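Local coordinates for protein hypothetical bacterial 6-phosphogluconolactonase (Bacteroides fragilis, PDB 3SCY) that probably hydrolyses 6-phosphogluconolactone or a related sugar lactone and folds as a seven-bladed beta-propeller, at residues A[116-128]-A[133-145]. Numbering follows the deposited sequence.
Sequences NYSGGSITVFPIG and LLPASDVIEFKGS
The outer hairpin of a propeller blade is built here, strand 121-126 running antiparallel to the edge strand 138-141. Ile122 and Ile140 form a hydrogen-bonded pair: Ile140 N gives a nearly straight bond to Ile122 O (2.8 Å, 172°), and Ile122 N returns one to Ile140 O. Their side chains lie alongside each other and point the same way, Ile122 CG1 packing on Ile140 CB at 3.8 Å. With chi1 at 63°, Ile122 tucks CG1 between its own N and carbonyl carbon, and CG2, beside the N, faces Phe142 CE2. The Phe142 ring turns its edge to the chain, with Gly120 O in the ring plane 3.5 Å from Phe142 CD2, while Phe142 N also bonds that oxygen; the ring stacks on His180 of the next blade.

On the other face Thr123 lies beside Val139; with OG1 beside the backbone N (chi1 -56°), Thr123 CG2 is left anti to that N and reaches Ala136 CB at 3.5 Å. Thr123 OG1 is hydrogen-bonded to Thr97 O and receives one N-H of Asn116 ND2; the other goes to Ser121 OG, with both acceptors close to the amide plane, which fixes the amide's rotation. A water joins Ser121 OG to Glu141 OE2.

At the far end Ser137 and Asp138 both face Val124 in a classic beta bulge: Ser137 N bonds Val124 O at 2.8 Å, whereas the bond from Asp138 N to the same Val124 O is weak. Beyond it Leu134 N bonds Pro126 O (2.9 Å), Leu134 CB packs against the Pro126 ring, and Leu134 O lies in the plane of the Phe125 ring at its edge, 3.5 Å from Phe125 CD2. This bulged hairpin supplies the two outer strands of a four-stranded antiparallel blade, the repeating unit of the seven-bladed beta-propeller.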
ATOM      1  N   ASN A 116       8.962   7.768   3.859  1.00 19.64           N
ATOM      2  CA  ASN A 116       9.189   9.067   3.230  1.00 19.05           C
ATOM      3  C   ASN A 116      10.097   8.860   2.039  1.00 21.10           C
ATOM      4  O   ASN A 116      11.288   8.582   2.189  1.00 22.04           O
ATOM      5  CB  ASN A 116       9.759  10.084   4.231  1.00 21.00           C
ATOM      6  CG  ASN A 116       8.969  10.128   5.512  1.00 25.64           C
ATOM      7  OD1 ASN A 116       7.732  10.008   5.518  1.00 21.11           O
ATOM      8  ND2 ASN A 116       9.674  10.234   6.620  1.00 22.13           N
ATOM      9  N   TYR A 117       9.496   8.955   0.843  1.00 19.42           N
ATOM     10  CA  TYR A 117      10.190   8.653  -0.407  1.00 19.48           C
ATOM     11  C   TYR A 117      11.376   9.562  -0.662  1.00 24.85           C
ATOM     12  O   TYR A 117      12.469   9.091  -0.990  1.00 26.72           O
ATOM     13  CB  TYR A 117       9.210   8.726  -1.593  1.00 20.05           C
ATOM     14  CG  TYR A 117       9.837   8.313  -2.902  1.00 21.74           C
ATOM     15  CD1 TYR A 117       9.885   6.974  -3.282  1.00 22.85           C
ATOM     16  CD2 TYR A 117      10.464   9.251  -3.722  1.00 23.37           C
ATOM     17  CE1 TYR A 117      10.480   6.585  -4.476  1.00 23.23           C
ATOM     18  CE2 TYR A 117      11.069   8.870  -4.919  1.00 23.96           C
ATOM     19  CZ  TYR A 117      11.070   7.533  -5.288  1.00 28.10           C
ATOM     20  OH  TYR A 117      11.654   7.138  -6.468  1.00 34.12           O
ATOM     21  N   SER A 118      11.159  10.862  -0.574  1.00 23.33           N
ATOM     22  CA  SER A 118      12.229  11.800  -0.906  1.00 24.35           C
ATOM     23  C   SER A 118      13.107  12.128   0.298  1.00 30.07           C
ATOM     24  O   SER A 118      14.274  12.488   0.129  1.00 32.99           O
ATOM     25  CB  SER A 118      11.653  13.058  -1.535  1.00 28.98           C
ATOM     26  OG  SER A 118      11.032  12.708  -2.766  1.00 31.48           O
ATOM     27  N   GLY A 119      12.568  11.940   1.496  1.00 26.92           N
ATOM     28  CA  GLY A 119      13.328  12.117   2.722  1.00 26.65           C
ATOM     29  C   GLY A 119      14.260  10.942   2.967  1.00 29.91           C
ATOM     30  O   GLY A 119      15.188  11.067   3.755  1.00 28.80           O
ATOM     31  N   GLY A 120      13.975   9.781   2.334  1.00 25.06           N
ATOM     32  CA  GLY A 120      14.748   8.549   2.519  1.00 25.53           C
ATOM     33  C   GLY A 120      14.795   8.215   3.997  1.00 26.68           C
ATOM     34  O   GLY A 120      15.860   8.049   4.588  1.00 26.46           O
ATOM     35  N   SER A 121      13.616   8.212   4.619  1.00 21.58           N
ATOM     36  CA  SER A 121      13.463   8.033   6.044  1.00 19.73           C
ATOM     37  C   SER A 121      12.088   7.465   6.329  1.00 22.01           C
ATOM     38  O   SER A 121      11.241   7.352   5.424  1.00 21.39           O
ATOM     39  CB  SER A 121      13.620   9.384   6.753  1.00 23.90           C
ATOM     40  OG  SER A 121      12.639  10.304   6.292  1.00 26.09           O
ATOM     41  N   ILE A 122      11.852   7.145   7.611  1.00 20.57           N
ATOM     42  CA  ILE A 122      10.559   6.724   8.105  1.00 18.17           C
ATOM     43  C   ILE A 122      10.257   7.547   9.353  1.00 21.48           C
ATOM     44  O   ILE A 122      11.176   7.921  10.109  1.00 21.17           O
ATOM     45  CB  ILE A 122      10.412   5.203   8.362  1.00 20.11           C
ATOM     46  CG1 ILE A 122      11.385   4.715   9.461  1.00 21.37           C
ATOM     47  CG2 ILE A 122      10.574   4.425   7.050  1.00 19.06           C
ATOM     48  CD1 ILE A 122      11.159   3.225   9.851  1.00 25.26           C
ATOM     49  N   THR A 123       8.995   7.908   9.519  1.00 17.27           N
ATOM     50  CA  THR A 123       8.578   8.728  10.660  1.00 16.78           C
ATOM     51  C   THR A 123       7.555   7.963  11.497  1.00 19.82           C
ATOM     52  O   THR A 123       6.630   7.364  10.953  1.00 18.24           O
ATOM     53  CB  THR A 123       8.007  10.092  10.184  1.00 20.08           C
ATOM     54  OG1 THR A 123       8.981  10.739   9.378  1.00 20.61           O
ATOM     55  CG2 THR A 123       7.668  11.024  11.367  1.00 21.59           C
ATOM     56  N   VAL A 124       7.703   8.025  12.828  1.00 19.16           N
ATOM     57  CA  VAL A 124       6.789   7.392  13.773  1.00 18.73           C
ATOM     58  C   VAL A 124       5.989   8.480  14.471  1.00 20.69           C
ATOM     59  O   VAL A 124       6.597   9.453  14.951  1.00 20.99           O
ATOM     60  CB  VAL A 124       7.590   6.548  14.827  1.00 21.01           C
ATOM     61  CG1 VAL A 124       6.670   5.902  15.857  1.00 19.35           C
ATOM     62  CG2 VAL A 124       8.448   5.489  14.135  1.00 21.43           C
ATOM     63  N   PHE A 125       4.655   8.291  14.556  1.00 17.74           N
ATOM     64  CA  PHE A 125       3.777   9.188  15.302  1.00 17.77           C
ATOM     65  C   PHE A 125       2.979   8.391  16.310  1.00 20.18           C
ATOM     66  O   PHE A 125       2.241   7.499  15.889  1.00 19.04           O
ATOM     67  CB  PHE A 125       2.769   9.927  14.386  1.00 18.61           C
ATOM     68  CG  PHE A 125       3.315  10.719  13.231  1.00 18.62           C
ATOM     69  CD1 PHE A 125       3.597  10.101  12.020  1.00 18.39           C
ATOM     70  CD2 PHE A 125       3.494  12.093  13.332  1.00 19.60           C
ATOM     71  CE1 PHE A 125       4.061  10.832  10.933  1.00 19.96           C
ATOM     72  CE2 PHE A 125       4.005  12.819  12.262  1.00 20.92           C
ATOM     73  CZ  PHE A 125       4.277  12.189  11.059  1.00 19.49           C
ATOM     74  N   PRO A 126       3.005   8.739  17.611  1.00 18.34           N
ATOM     75  CA  PRO A 126       2.089   8.082  18.547  1.00 17.65           C
ATOM     76  C   PRO A 126       0.653   8.525  18.240  1.00 20.99           C
ATOM     77  O   PRO A 126       0.433   9.669  17.819  1.00 20.59           O
ATOM     78  CB  PRO A 126       2.521   8.607  19.931  1.00 19.05           C
ATOM     79  CG  PRO A 126       3.876   9.276  19.705  1.00 23.18           C
ATOM     80  CD  PRO A 126       3.819   9.779  18.274  1.00 19.99           C
ATOM     81  N   ILE A 127      -0.303   7.646  18.476  1.00 17.48           N
ATOM     82  CA  ILE A 127      -1.722   7.971  18.292  1.00 17.25           C
ATOM     83  C   ILE A 127      -2.280   8.317  19.670  1.00 20.56           C
ATOM     84  O   ILE A 127      -2.096   7.548  20.624  1.00 20.90           O
ATOM     85  CB  ILE A 127      -2.507   6.811  17.652  1.00 19.10           C
ATOM     86  CG1 ILE A 127      -1.970   6.493  16.235  1.00 18.44           C
ATOM     87  CG2 ILE A 127      -4.007   7.177  17.575  1.00 19.85           C
ATOM     88  CD1 ILE A 127      -2.477   5.189  15.620  1.00 20.38           C
ATOM     89  N   GLY A 128      -2.952   9.459  19.775  1.00 18.73           N
ATOM     90  CA  GLY A 128      -3.529   9.861  21.057  1.00 18.48           C
ATOM     91  C   GLY A 128      -4.775   9.061  21.395  1.00 20.90           C
ATOM     92  O   GLY A 128      -5.308   8.320  20.560  1.00 20.56           O
ATOM     93  N   LEU A 133      -3.264  12.518  16.027  1.00 20.98           N
ATOM     94  CA  LEU A 133      -1.836  12.228  16.034  1.00 22.76           C
ATOM     95  C   LEU A 133      -1.069  13.092  17.002  1.00 24.57           C
ATOM     96  O   LEU A 133      -1.291  14.296  17.084  1.00 24.32           O
ATOM     97  CB  LEU A 133      -1.214  12.454  14.642  1.00 23.94           C
ATOM     98  CG  LEU A 133      -1.694  11.577  13.522  1.00 29.89           C
ATOM     99  CD1 LEU A 133      -1.509  12.294  12.200  1.00 31.31           C
ATOM    100  CD2 LEU A 133      -0.941  10.293  13.498  1.00 35.02           C
ATOM    101  N   LEU A 134      -0.107  12.490  17.684  1.00 22.19           N
ATOM    102  CA  LEU A 134       0.838  13.278  18.449  1.00 22.68           C
ATOM    103  C   LEU A 134       1.958  13.689  17.489  1.00 23.39           C
ATOM    104  O   LEU A 134       2.164  13.056  16.446  1.00 21.34           O
ATOM    105  CB  LEU A 134       1.418  12.493  19.644  1.00 23.81           C
ATOM    106  CG  LEU A 134       0.697  12.639  20.968  1.00 29.01           C
ATOM    107  CD1 LEU A 134      -0.600  11.873  20.966  1.00 28.15           C
ATOM    108  CD2 LEU A 134       1.583  12.175  22.119  1.00 33.33           C
ATOM    109  N   PRO A 135       2.728  14.722  17.804  1.00 21.86           N
ATOM    110  CA  PRO A 135       3.885  15.070  16.954  1.00 22.17           C
ATOM    111  C   PRO A 135       4.839  13.886  16.805  1.00 24.31           C
ATOM    112  O   PRO A 135       4.876  13.026  17.683  1.00 24.68           O
ATOM    113  CB  PRO A 135       4.558  16.211  17.725  1.00 25.30           C
ATOM    114  CG  PRO A 135       3.460  16.797  18.542  1.00 30.01           C
ATOM    115  CD  PRO A 135       2.629  15.623  18.970  1.00 24.51           C
ATOM    116  N   ALA A 136       5.587  13.824  15.705  1.00 22.39           N
ATOM    117  CA  ALA A 136       6.487  12.687  15.471  1.00 23.03           C
ATOM    118  C   ALA A 136       7.342  12.376  16.696  1.00 24.62           C
ATOM    119  O   ALA A 136       7.830  13.307  17.352  1.00 25.15           O
ATOM    120  CB  ALA A 136       7.378  12.976  14.298  1.00 24.38           C
ATOM    121  N   SER A 137       7.439  11.093  17.068  1.00 22.02           N
ATOM    122  CA  SER A 137       8.271  10.672  18.206  1.00 21.10           C
ATOM    123  C   SER A 137       9.606  10.136  17.721  1.00 25.81           C
ATOM    124  O   SER A 137      10.549  10.058  18.509  1.00 27.27           O
ATOM    125  CB  SER A 137       7.569   9.614  19.051  1.00 22.77           C
ATOM    126  OG  SER A 137       7.180   8.542  18.204  1.00 24.12           O
ATOM    127  N   ASP A 138       9.720   9.798  16.416  1.00 22.33           N
ATOM    128  CA  ASP A 138      10.985   9.313  15.852  1.00 21.86           C
ATOM    129  C   ASP A 138      11.034   9.559  14.361  1.00 23.51           C
ATOM    130  O   ASP A 138      10.013   9.470  13.694  1.00 23.02           O
ATOM    131  CB  ASP A 138      11.142   7.813  16.141  1.00 23.22           C
ATOM    132  CG  ASP A 138      12.552   7.260  16.134  1.00 29.39           C
ATOM    133  OD1 ASP A 138      13.522   8.072  16.011  1.00 30.56           O
ATOM    134  OD2 ASP A 138      12.708   6.034  16.362  1.00 32.16           O
ATOM    135  N   VAL A 139      12.201   9.934  13.855  1.00 21.58           N
ATOM    136  CA  VAL A 139      12.497  10.107  12.419  1.00 22.47           C
ATOM    137  C   VAL A 139      13.775   9.300  12.202  1.00 28.82           C
ATOM    138  O   VAL A 139      14.815   9.626  12.798  1.00 28.87           O
ATOM    139  CB  VAL A 139      12.609  11.580  11.925  1.00 27.26           C
ATOM    140  CG1 VAL A 139      12.912  11.650  10.419  1.00 27.15           C
ATOM    141  CG2 VAL A 139      11.347  12.370  12.233  1.00 26.70           C
ATOM    142  N   ILE A 140      13.676   8.208  11.435  1.00 25.53           N
ATOM    143  CA  ILE A 140      14.788   7.279  11.226  1.00 25.53           C
ATOM    144  C   ILE A 140      15.338   7.483   9.828  1.00 28.92           C
ATOM    145  O   ILE A 140      14.628   7.237   8.854  1.00 27.25           O
ATOM    146  CB  ILE A 140      14.345   5.807  11.506  1.00 27.38           C
ATOM    147  CG1 ILE A 140      13.737   5.699  12.925  1.00 27.79           C
ATOM    148  CG2 ILE A 140      15.527   4.823  11.332  1.00 29.34           C
ATOM    149  CD1 ILE A 140      12.900   4.483  13.230  1.00 33.19           C
ATOM    150  N   GLU A 141      16.575   7.986   9.731  1.00 30.01           N
ATOM    151  CA  GLU A 141      17.220   8.271   8.449  1.00 30.63           C
ATOM    152  C   GLU A 141      18.006   7.073   7.952  1.00 34.84           C
ATOM    153  O   GLU A 141      18.505   6.265   8.749  1.00 36.87           O
ATOM    154  CB  GLU A 141      18.162   9.481   8.589  1.00 33.70           C
ATOM    155  CG  GLU A 141      17.444  10.789   8.884  1.00 46.24           C
ATOM    156  CD  GLU A 141      16.813  11.534   7.721  1.00 63.71           C
ATOM    157  OE1 GLU A 141      17.080  11.183   6.546  1.00 52.79           O
ATOM    158  OE2 GLU A 141      16.079  12.510   7.994  1.00 49.68           O
ATOM    159  N   PHE A 142      18.097   6.942   6.628  1.00 28.25           N
ATOM    160  CA  PHE A 142      18.857   5.865   6.009  1.00 27.09           C
ATOM    161  C   PHE A 142      19.938   6.455   5.138  1.00 31.59           C
ATOM    162  O   PHE A 142      19.866   7.630   4.762  1.00 33.19           O
ATOM    163  CB  PHE A 142      17.944   4.934   5.189  1.00 25.69           C
ATOM    164  CG  PHE A 142      16.875   4.298   6.041  1.00 24.96           C
ATOM    165  CD1 PHE A 142      17.126   3.125   6.743  1.00 26.53           C
ATOM    166  CD2 PHE A 142      15.609   4.868   6.136  1.00 24.63           C
ATOM    167  CE1 PHE A 142      16.141   2.555   7.561  1.00 25.93           C
ATOM    168  CE2 PHE A 142      14.625   4.304   6.961  1.00 25.57           C
ATOM    169  CZ  PHE A 142      14.891   3.139   7.651  1.00 23.56           C
ATOM    170  N   LYS A 143      20.954   5.648   4.839  1.00 28.04           N
ATOM    171  CA  LYS A 143      22.066   6.046   3.987  1.00 29.16           C
ATOM    172  C   LYS A 143      22.299   5.017   2.894  1.00 35.32           C
ATOM    173  O   LYS A 143      21.978   3.836   3.059  1.00 36.77           O
ATOM    174  CB  LYS A 143      23.346   6.237   4.819  1.00 33.13           C
ATOM    175  CG  LYS A 143      23.291   7.442   5.756  1.00 43.38           C
ATOM    176  CD  LYS A 143      24.602   7.611   6.533  1.00 53.78           C
ATOM    177  CE  LYS A 143      24.555   8.781   7.483  1.00 65.09           C
ATOM    178  NZ  LYS A 143      25.879   9.039   8.110  1.00 74.99           N
ATOM    179  N   GLY A 144      22.840   5.474   1.773  1.00 33.27           N
ATOM    180  CA  GLY A 144      23.167   4.582   0.674  1.00 33.29           C
ATOM    181  C   GLY A 144      22.646   5.004  -0.671  1.00 36.67           C
ATOM    182  O   GLY A 144      22.034   6.067  -0.821  1.00 36.14           O
ATOM    183  N   SER A 145      22.896   4.150  -1.657  1.00 33.74           N
ATOM    184  CA  SER A 145      22.481   4.357  -3.042  1.00 32.83           C
ATOM    185  C   SER A 145      22.472   3.021  -3.768  1.00 36.73           C
ATOM    186  O   SER A 145      22.868   1.992  -3.210  1.00 38.08           O
ATOM    187  CB  SER A 145      23.410   5.354  -3.737  1.00 36.26           C
ATOM    188  OG  SER A 145      24.751   4.904  -3.680  1.00 41.13           O
TER
HETATM  189  O   HOH W   1      18.058   9.552   3.787  1.00 38.33           O
HETATM  190  O   HOH W   2      13.808  12.694   6.924  1.00 28.87           O